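Local coordinates for bumblebee peptidoglycan recognition protein SA (Bombus, PDB 5XZ4) that probably recognises bacterial peptidoglycan for the insect immune system, binding the Dap type in preference to the Lys type, at residues E55-Y60 / D68-S73; E49-A54 / N81-R86; A146-A151 / K158-I163. All coordinates share one frame; numbering follows the deposited sequence.

Interactions 1 and 2 share helix 47-64 and are both buried. Interaction 3 is partly buried and stands apart, its centre about 21 Å from each of theirs. Along the helix, residues 49-54 face strand 82-84 at one edge of the sheet, while 55-60 face the loop 68-73 that precedes strand 74-76. The two contacts also touch, Ile70 O lying 2.8 Å from Arg86 NE as a probable hydrogen bond. Across their segments both rest on packing, with no hydrogen bond. Interaction 3, beside the other outermost strand, 141-145, instead joins two glutamine amides by a hydrogen bond, and a lysine chain packs alongside.

Interaction 1 of 3, residues E55-Y60 / D68-S73; sequences ENIRSY and DDIGYS
Asp69 comes up against helix 47-64 with its carboxylate, OD1 lying 4.1 Å from CG of Arg58. It therefore meets the aliphatic part of the arginine and not the charged end: Arg58 NE stays 6.2 Å from Asp69 OD1, and the two side chains cross at about a right angle. Each charge has a mate elsewhere. Asp69 OD1 forms a salt bridge with Arg13, and Arg58, bent at chi2 and chi3, turns its guanidinium back along its own helix to Glu55. That grip is side-on, with NE of Arg58 bonded to Glu55 OE1 at 3.0 Å and NH1 of Arg58 to Glu55 OE2 at 2.8 Å. Both oxygens lie near the guanidinium plane, although OE1 is met from above the plane of its own carboxylate, 40° out of it.

Ile70 follows and brings the backbones close, its CA only 4.3 Å from CA of Arg58. Its CB rests against CA and CB of Arg58. With CG1 anti to the backbone N (chi1 -165°) and the chain extended beyond it, CD1 of Ile70 reaches CG2 of Ile57 at 3.8 Å. Trp16 also packs on Ile70, while the carbonyl oxygens of Asp69 and Ile70 accept bonds from Arg86.

After Gly71, whose N is bonded to His61 ND1, Tyr72 presents the edge of its ring: CE2 stands 4.3 Å from CG2 of Ile57, near the ring plane. The same methyl thus touches both Ile70 and Tyr72.

Residues 69-72 spell the Asp-Ile-Gly-Tyr sequence familiar in peptidoglycan recognition proteins, and here this loop lies along a long helix just before entering strand 74-76, as expected of the amidase-like fold.

Interaction 2 of 3, residues E49-A54 / N81-R86; sequences ECIAQA and NVYEGR
Tyr83 runs from strand 82-84 to helix 47-64 and touches it at Cys50 and Ile51. At its base CB already points at the helix, and CG, anti to the carbonyl carbon (chi1 -67°), carries the ring on to these two residues. Further out the ring makes its contacts. CE2 of Tyr83 meets CG1 of Ile51 at 3.8 Å, the methylene arriving at the ring edge near its plane, with the two side chains at about a right angle. On the other branch, CE1 of Tyr83 lies 3.7 Å from Cys50 CB. Strand 82-84 pairs antiparallel with 74-76 at the edge of the central sheet, so the tyrosine ties this edge to the flanking helix. CZ of Tyr83 comes to 3.5 Å from Cys50 CB, which approaches the ring obliquely. At the tip, OH of Tyr83 sits 3.3 Å from Cys50 CB and is hydrogen-bonded to Asp79 OD2. A phenylalanine in its place would lack the hydroxyl, and Asp79 would probably be left without this hydrogen-bond partner, the close approach to Cys50 CB going too. Cys50 itself is fixed by its disulfide to Cys44.

Interaction 3 of 3, residues A146-A151 / K158-I163; sequences AKQVTA and KLQKQI
Gln148 and Gln160 are joined by the hydrogen bond that spans this contact. NE2 of Gln160 donates to OE1 of Gln148 at 3.0 Å, with an N-H...O angle of 158°. The acceptor lies in the amide plane of Gln160, but the donor stands above the carbonyl plane of Gln148, 50° out of it, and the two amides are nearly perpendicular. Gln148 is gripped further: its OE1 also accepts from Gly145 N and Trp169 NE1, giving that oxygen three donors, and its NE2 bonds to Val170 O. These bonds fix the rotation of the amide. They draw together three parts of the amidase-like fold: the turn leaving outermost strand 141-145, helix 157-163 and the C-terminal tail.

The second kind of contact is van der Waals packing. Lys147 lays its methylenes obliquely against Gln160, with CG of Lys147 3.9 Å from Gln160 OE1 and CD of Lys147 4.0 Å from Gln160 CG. A chi1 of 62°, which sets CG between the backbone N and the carbonyl carbon, starts the lysine on this path.

Bonds within 146-151 hold the turn itself. Ala146 O accepts from Val149 N, Thr150 N and Thr150 OG1, the last at 2.9 Å.

Interaction 1 of 3, residues E55-Y60 / D68-S73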
loop_
_atom_site.group_PDB
_atom_site.type_symbol
_atom_site.label_atom_id
_atom_site.label_comp_id
_atom_site.label_asym_id
_atom_site.label_seq_id
_atom_site.Cartn_x
_atom_site.Cartn_y
_atom_site.Cartn_z
ATOM N N GLU A 55 8.807 7.144 -7.408
ATOM C CA GLU A 55 10.139 7.710 -7.175
ATOM C C GLU A 55 10.076 9.027 -6.356
ATOM O O GLU A 55 10.898 9.224 -5.459
ATOM C CB GLU A 55 10.860 7.910 -8.531
ATOM C CG GLU A 55 12.073 8.862 -8.534
ATOM C CD GLU A 55 13.196 8.507 -7.567
ATOM O OE1 GLU A 55 13.317 7.315 -7.160
ATOM O OE2 GLU A 55 13.962 9.459 -7.194
ATOM N N ASN A 56 9.120 9.896 -6.676
ATOM C CA ASN A 56 8.988 11.145 -5.920
ATOM C C ASN A 56 8.438 11.025 -4.496
ATOM O O ASN A 56 8.879 11.767 -3.613
ATOM C CB ASN A 56 8.289 12.157 -6.778
ATOM C CG ASN A 56 9.257 12.738 -7.806
ATOM O OD1 ASN A 56 10.017 13.661 -7.490
ATOM N ND2 ASN A 56 9.355 12.087 -8.963
ATOM N N ILE A 57 7.579 10.031 -4.253
ATOM C CA ILE A 57 7.190 9.750 -2.873
ATOM C C ILE A 57 8.387 9.188 -2.089
ATOM O O ILE A 57 8.665 9.632 -0.960
ATOM C CB ILE A 57 5.995 8.771 -2.824
ATOM C CG1 ILE A 57 4.770 9.407 -3.502
ATOM C CG2 ILE A 57 5.684 8.408 -1.370
ATOM C CD1 ILE A 57 3.651 8.432 -3.878
ATOM N N ARG A 58 9.113 8.239 -2.710
ATOM C CA ARG A 58 10.329 7.710 -2.088
ATOM C C ARG A 58 11.327 8.847 -1.740
ATOM O O ARG A 58 11.886 8.899 -0.639
ATOM C CB ARG A 58 11.035 6.688 -3.005
ATOM C CG ARG A 58 12.292 6.081 -2.401
ATOM C CD ARG A 58 13.360 5.828 -3.460
ATOM N NE ARG A 58 13.765 7.029 -4.213
ATOM C CZ ARG A 58 14.544 8.007 -3.746
ATOM N NH1 ARG A 58 14.850 9.033 -4.567
ATOM N NH2 ARG A 58 15.044 7.979 -2.510
ATOM N N SER A 59 11.580 9.732 -2.716
ATOM C CA SER A 59 12.520 10.840 -2.522
ATOM C C SER A 59 12.082 11.689 -1.302
ATOM O O SER A 59 12.919 12.033 -0.450
ATOM C CB SER A 59 12.528 11.673 -3.792
ATOM O OG SER A 59 13.417 12.784 -3.661
ATOM N N TYR A 60 10.793 12.020 -1.228
ATOM C CA TYR A 60 10.287 12.834 -0.119
ATOM C C TYR A 60 10.418 12.101 1.239
ATOM O O TYR A 60 10.899 12.650 2.231
ATOM C CB TYR A 60 8.860 13.286 -0.437
ATOM C CG TYR A 60 8.294 14.222 0.616
ATOM C CD1 TYR A 60 8.742 15.559 0.737
ATOM C CD2 TYR A 60 7.311 13.759 1.507
ATOM C CE1 TYR A 60 8.232 16.380 1.737
ATOM C CE2 TYR A 60 6.793 14.603 2.484
ATOM C CZ TYR A 60 7.247 15.906 2.596
ATOM O OH TYR A 60 6.746 16.738 3.577
ATOM N N ASP A 68 13.952 5.199 6.146
ATOM C CA ASP A 68 14.881 4.245 5.518
ATOM C C ASP A 68 14.509 3.864 4.081
ATOM O O ASP A 68 15.338 3.311 3.344
ATOM C CB ASP A 68 14.923 2.937 6.338
ATOM C CG ASP A 68 15.429 3.130 7.725
ATOM O OD1 ASP A 68 16.400 3.867 7.893
ATOM O OD2 ASP A 68 14.855 2.493 8.647
ATOM N N ASP A 69 13.263 4.139 3.705
ATOM C CA ASP A 69 12.686 3.771 2.402
ATOM C C ASP A 69 11.342 4.466 2.302
ATOM O O ASP A 69 10.859 5.046 3.320
ATOM C CB ASP A 69 12.509 2.238 2.248
ATOM C CG ASP A 69 12.296 1.784 0.799
ATOM O OD1 ASP A 69 12.318 2.606 -0.152
ATOM O OD2 ASP A 69 12.118 0.542 0.616
ATOM N N ILE A 70 10.742 4.461 1.111
ATOM C CA ILE A 70 9.329 4.803 0.973
ATOM C C ILE A 70 8.552 4.094 2.091
ATOM O O ILE A 70 8.850 2.927 2.412
ATOM C CB ILE A 70 8.819 4.418 -0.449
ATOM C CG1 ILE A 70 7.482 5.081 -0.767
ATOM C CG2 ILE A 70 8.802 2.900 -0.684
ATOM C CD1 ILE A 70 7.003 4.983 -2.217
ATOM N N GLY A 71 7.588 4.779 2.693
ATOM C CA GLY A 71 6.951 4.236 3.910
ATOM C C GLY A 71 6.023 3.063 3.620
ATOM O O GLY A 71 5.805 2.220 4.510
ATOM N N TYR A 72 5.462 3.025 2.409
ATOM C CA TYR A 72 4.441 2.003 2.040
ATOM C C TYR A 72 5.086 0.658 1.684
ATOM O O TYR A 72 6.201 0.609 1.168
ATOM C CB TYR A 72 3.590 2.468 0.845
ATOM C CG TYR A 72 2.871 3.782 1.118
ATOM C CD1 TYR A 72 1.759 3.818 1.966
ATOM C CD2 TYR A 72 3.322 5.022 0.573
ATOM C CE1 TYR A 72 1.117 5.014 2.269
ATOM C CE2 TYR A 72 2.669 6.235 0.885
ATOM C CZ TYR A 72 1.557 6.218 1.704
ATOM O OH TYR A 72 0.875 7.364 2.058
ATOM N N SER A 73 4.364 -0.448 1.966
ATOM C CA SER A 73 4.762 -1.795 1.505
ATOM C C SER A 73 4.642 -1.933 -0.016
ATOM O O SER A 73 5.537 -2.483 -0.673
ATOM C CB SER A 73 3.876 -2.840 2.200
ATOM O OG SER A 73 3.885 -2.656 3.605
#

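Interaction 2 of 3, residues E49-A54 / N81-R86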
loop_
_atom_site.group_PDB
_atom_site.type_symbol
_atom_site.label_atom_id
_atom_site.label_comp_id
_atom_site.label_asym_id
_atom_site.label_seq_id
_atom_site.Cartn_x
_atom_site.Cartn_y
_atom_site.Cartn_z
ATOM N N GLU A 49 4.205 7.318 -15.807
ATOM C CA GLU A 49 3.668 8.271 -14.826
ATOM C C GLU A 49 3.721 7.686 -13.409
ATOM O O GLU A 49 4.047 8.389 -12.447
ATOM C CB GLU A 49 2.221 8.619 -15.147
ATOM C CG GLU A 49 1.940 10.067 -15.498
ATOM C CD GLU A 49 0.615 10.191 -16.234
ATOM O OE1 GLU A 49 -0.413 9.833 -15.645
ATOM O OE2 GLU A 49 0.599 10.641 -17.404
ATOM N N CYS A 50 3.330 6.419 -13.266
ATOM C CA CYS A 50 3.297 5.806 -11.940
ATOM C C CYS A 50 4.694 5.556 -11.381
ATOM O O CYS A 50 4.930 5.754 -10.181
ATOM C CB CYS A 50 2.472 4.544 -12.001
ATOM S SG CYS A 50 0.699 4.840 -12.318
ATOM N N ILE A 51 5.651 5.211 -12.250
ATOM C CA ILE A 51 7.047 5.117 -11.835
ATOM C C ILE A 51 7.509 6.464 -11.260
ATOM O O ILE A 51 8.161 6.503 -10.218
ATOM C CB ILE A 51 7.974 4.658 -13.017
ATOM C CG1 ILE A 51 7.735 3.156 -13.296
ATOM C CG2 ILE A 51 9.458 4.994 -12.754
ATOM C CD1 ILE A 51 8.379 2.651 -14.581
ATOM N N ALA A 52 7.185 7.553 -11.969
ATOM C CA ALA A 52 7.584 8.886 -11.500
ATOM C C ALA A 52 6.971 9.220 -10.146
ATOM O O ALA A 52 7.637 9.797 -9.270
ATOM C CB ALA A 52 7.220 9.953 -12.523
ATOM N N GLN A 53 5.693 8.870 -9.960
ATOM C CA GLN A 53 5.080 9.134 -8.664
ATOM C C GLN A 53 5.751 8.356 -7.553
ATOM O O GLN A 53 6.010 8.899 -6.479
ATOM C CB GLN A 53 3.575 8.852 -8.661
ATOM C CG GLN A 53 2.698 9.963 -9.178
ATOM C CD GLN A 53 2.632 11.153 -8.222
ATOM O OE1 GLN A 53 3.228 11.160 -7.141
ATOM N NE2 GLN A 53 1.880 12.125 -8.602
ATOM N N ALA A 54 5.984 7.054 -7.786
ATOM C CA ALA A 54 6.655 6.220 -6.786
ATOM C C ALA A 54 8.025 6.781 -6.388
ATOM O O ALA A 54 8.338 6.933 -5.217
ATOM C CB ALA A 54 6.763 4.789 -7.311
ATOM N N ASN A 81 -1.227 -1.360 -12.051
ATOM C CA ASN A 81 -0.050 -2.110 -11.614
ATOM C C ASN A 81 0.232 -1.954 -10.132
ATOM O O ASN A 81 -0.137 -0.944 -9.506
ATOM C CB ASN A 81 1.176 -1.708 -12.436
ATOM C CG ASN A 81 1.113 -2.232 -13.851
ATOM O OD1 ASN A 81 0.816 -3.414 -14.078
ATOM N ND2 ASN A 81 1.353 -1.353 -14.804
ATOM N N VAL A 82 0.883 -2.979 -9.588
ATOM C CA VAL A 82 1.363 -2.980 -8.207
ATOM C C VAL A 82 2.863 -2.671 -8.220
ATOM O O VAL A 82 3.627 -3.327 -8.937
ATOM C CB VAL A 82 1.113 -4.363 -7.534
ATOM C CG1 VAL A 82 1.643 -4.372 -6.098
ATOM C CG2 VAL A 82 -0.370 -4.723 -7.549
ATOM N N TYR A 83 3.261 -1.695 -7.401
ATOM C CA TYR A 83 4.652 -1.280 -7.261
ATOM C C TYR A 83 5.175 -1.707 -5.879
ATOM O O TYR A 83 4.587 -1.343 -4.854
ATOM C CB TYR A 83 4.768 0.264 -7.439
ATOM C CG TYR A 83 4.453 0.695 -8.847
ATOM C CD1 TYR A 83 3.131 0.763 -9.303
ATOM C CD2 TYR A 83 5.487 0.963 -9.755
ATOM C CE1 TYR A 83 2.832 1.078 -10.633
ATOM C CE2 TYR A 83 5.215 1.291 -11.078
ATOM C CZ TYR A 83 3.904 1.336 -11.528
ATOM O OH TYR A 83 3.680 1.632 -12.861
ATOM N N GLU A 84 6.280 -2.437 -5.840
ATOM C CA GLU A 84 6.882 -2.860 -4.574
ATOM C C GLU A 84 7.614 -1.709 -3.911
ATOM O O GLU A 84 8.485 -1.115 -4.533
ATOM C CB GLU A 84 7.840 -4.027 -4.809
ATOM C CG GLU A 84 8.450 -4.562 -3.530
ATOM C CD GLU A 84 9.639 -5.456 -3.759
ATOM O OE1 GLU A 84 10.437 -5.226 -4.697
ATOM O OE2 GLU A 84 9.792 -6.428 -2.999
ATOM N N GLY A 85 7.252 -1.417 -2.659
ATOM C CA GLY A 85 7.973 -0.449 -1.834
ATOM C C GLY A 85 8.855 -1.230 -0.877
ATOM O O GLY A 85 9.758 -1.951 -1.305
ATOM N N ARG A 86 8.479 -1.203 0.411
ATOM C CA ARG A 86 9.159 -2.045 1.395
ATOM C C ARG A 86 8.850 -3.555 1.210
ATOM O O ARG A 86 9.613 -4.386 1.725
ATOM C CB ARG A 86 8.812 -1.608 2.811
ATOM C CG ARG A 86 9.376 -0.244 3.153
ATOM C CD ARG A 86 8.930 0.248 4.519
ATOM N NE ARG A 86 9.466 1.606 4.763
ATOM C CZ ARG A 86 10.072 2.016 5.877
ATOM N NH1 ARG A 86 10.202 1.244 6.964
ATOM N NH2 ARG A 86 10.556 3.265 5.906
#

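Interaction 3 of 3, residues A146-A151 / K158-I163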
loop_
_atom_site.group_PDB
_atom_site.type_symbol
_atom_site.label_atom_id
_atom_site.label_comp_id
_atom_site.label_asym_id
_atom_site.label_seq_id
_atom_site.Cartn_x
_atom_site.Cartn_y
_atom_site.Cartn_z
ATOM N N ALA A 146 -6.695 3.027 6.982
ATOM C CA ALA A 146 -5.847 3.690 7.996
ATOM C C ALA A 146 -6.621 4.492 9.060
ATOM O O ALA A 146 -6.294 4.423 10.261
ATOM C CB ALA A 146 -4.819 4.587 7.313
ATOM N N LYS A 147 -7.669 5.192 8.613
ATOM C CA LYS A 147 -8.467 6.047 9.499
ATOM C C LYS A 147 -9.150 5.279 10.642
ATOM O O LYS A 147 -9.552 5.893 11.609
ATOM C CB LYS A 147 -9.527 6.840 8.708
ATOM C CG LYS A 147 -10.577 6.008 7.966
ATOM C CD LYS A 147 -11.493 6.862 7.090
ATOM C CE LYS A 147 -12.332 7.824 7.910
ATOM N NZ LYS A 147 -13.072 8.827 7.098
ATOM N N GLN A 148 -9.285 3.956 10.517
ATOM C CA GLN A 148 -9.920 3.132 11.561
ATOM C C GLN A 148 -9.020 2.942 12.774
ATOM O O GLN A 148 -9.525 2.650 13.866
ATOM C CB GLN A 148 -10.285 1.762 10.990
ATOM C CG GLN A 148 -11.369 1.825 9.946
ATOM C CD GLN A 148 -11.707 0.458 9.386
ATOM O OE1 GLN A 148 -11.486 0.181 8.213
ATOM N NE2 GLN A 148 -12.282 -0.403 10.236
ATOM N N VAL A 149 -7.696 3.108 12.590
ATOM C CA VAL A 149 -6.707 2.854 13.655
ATOM C C VAL A 149 -5.727 3.990 13.974
ATOM O O VAL A 149 -4.941 3.864 14.912
ATOM C CB VAL A 149 -5.911 1.549 13.427
ATOM C CG1 VAL A 149 -6.843 0.350 13.537
ATOM C CG2 VAL A 149 -5.139 1.572 12.107
ATOM N N THR A 150 -5.736 5.042 13.156
ATOM C CA THR A 150 -4.892 6.213 13.387
ATOM C C THR A 150 -5.681 7.468 13.052
ATOM O O THR A 150 -6.656 7.427 12.292
ATOM C CB THR A 150 -3.627 6.199 12.487
ATOM O OG1 THR A 150 -4.012 6.067 11.108
ATOM C CG2 THR A 150 -2.654 5.093 12.873
ATOM N N ALA A 151 -5.227 8.601 13.603
ATOM C CA ALA A 151 -5.860 9.890 13.314
ATOM C C ALA A 151 -5.378 10.402 11.968
ATOM O O ALA A 151 -4.277 10.970 11.861
ATOM C CB ALA A 151 -5.579 10.903 14.421
ATOM N N LYS A 158 -14.146 8.155 0.119
ATOM C CA LYS A 158 -14.691 7.378 -0.977
ATOM C C LYS A 158 -14.045 5.986 -1.098
ATOM O O LYS A 158 -14.755 4.995 -1.240
ATOM C CB LYS A 158 -14.622 8.153 -2.294
ATOM C CG LYS A 158 -15.462 7.558 -3.401
ATOM C CD LYS A 158 -16.933 7.948 -3.306
ATOM C CE LYS A 158 -17.724 7.346 -4.458
ATOM N NZ LYS A 158 -19.179 7.391 -4.176
ATOM N N LEU A 159 -12.707 5.929 -1.019
ATOM C CA LEU A 159 -11.991 4.658 -1.049
ATOM C C LEU A 159 -12.335 3.823 0.188
ATOM O O LEU A 159 -12.463 2.603 0.085
ATOM C CB LEU A 159 -10.484 4.867 -1.188
ATOM C CG LEU A 159 -9.591 3.627 -1.210
ATOM C CD1 LEU A 159 -10.008 2.528 -2.180
ATOM C CD2 LEU A 159 -8.195 4.107 -1.550
ATOM N N GLN A 160 -12.489 4.476 1.337
ATOM C CA GLN A 160 -12.932 3.782 2.552
ATOM C C GLN A 160 -14.262 3.041 2.335
ATOM O O GLN A 160 -14.404 1.886 2.743
ATOM C CB GLN A 160 -12.998 4.745 3.735
ATOM C CG GLN A 160 -13.456 4.095 5.044
ATOM C CD GLN A 160 -12.406 3.185 5.665
ATOM O OE1 GLN A 160 -11.237 3.233 5.307
ATOM N NE2 GLN A 160 -12.815 2.358 6.613
ATOM N N LYS A 161 -15.221 3.697 1.678
ATOM C CA LYS A 161 -16.489 3.047 1.310
ATOM C C LYS A 161 -16.257 1.871 0.347
ATOM O O LYS A 161 -16.839 0.798 0.517
ATOM C CB LYS A 161 -17.487 4.066 0.721
ATOM C CG LYS A 161 -18.040 5.044 1.750
ATOM C CD LYS A 161 -19.067 6.017 1.180
ATOM C CE LYS A 161 -19.671 6.909 2.267
ATOM N NZ LYS A 161 -18.709 7.917 2.809
ATOM N N GLN A 162 -15.374 2.048 -0.642
ATOM C CA GLN A 162 -15.141 1.021 -1.650
ATOM C C GLN A 162 -14.567 -0.290 -1.069
ATOM O O GLN A 162 -14.957 -1.377 -1.478
ATOM C CB GLN A 162 -14.228 1.562 -2.770
ATOM C CG GLN A 162 -14.866 2.669 -3.620
ATOM C CD GLN A 162 -13.865 3.283 -4.600
ATOM O OE1 GLN A 162 -12.999 4.064 -4.214
ATOM N NE2 GLN A 162 -14.001 2.938 -5.861
ATOM N N ILE A 163 -13.635 -0.199 -0.122
ATOM C CA ILE A 163 -13.034 -1.412 0.444
ATOM C C ILE A 163 -14.002 -2.249 1.302
ATOM O O ILE A 163 -13.740 -3.436 1.519
ATOM C CB ILE A 163 -11.706 -1.154 1.203
ATOM C CG1 ILE A 163 -11.928 -0.330 2.474
ATOM C CG2 ILE A 163 -10.673 -0.509 0.283
ATOM C CD1 ILE A 163 -10.680 -0.158 3.321
#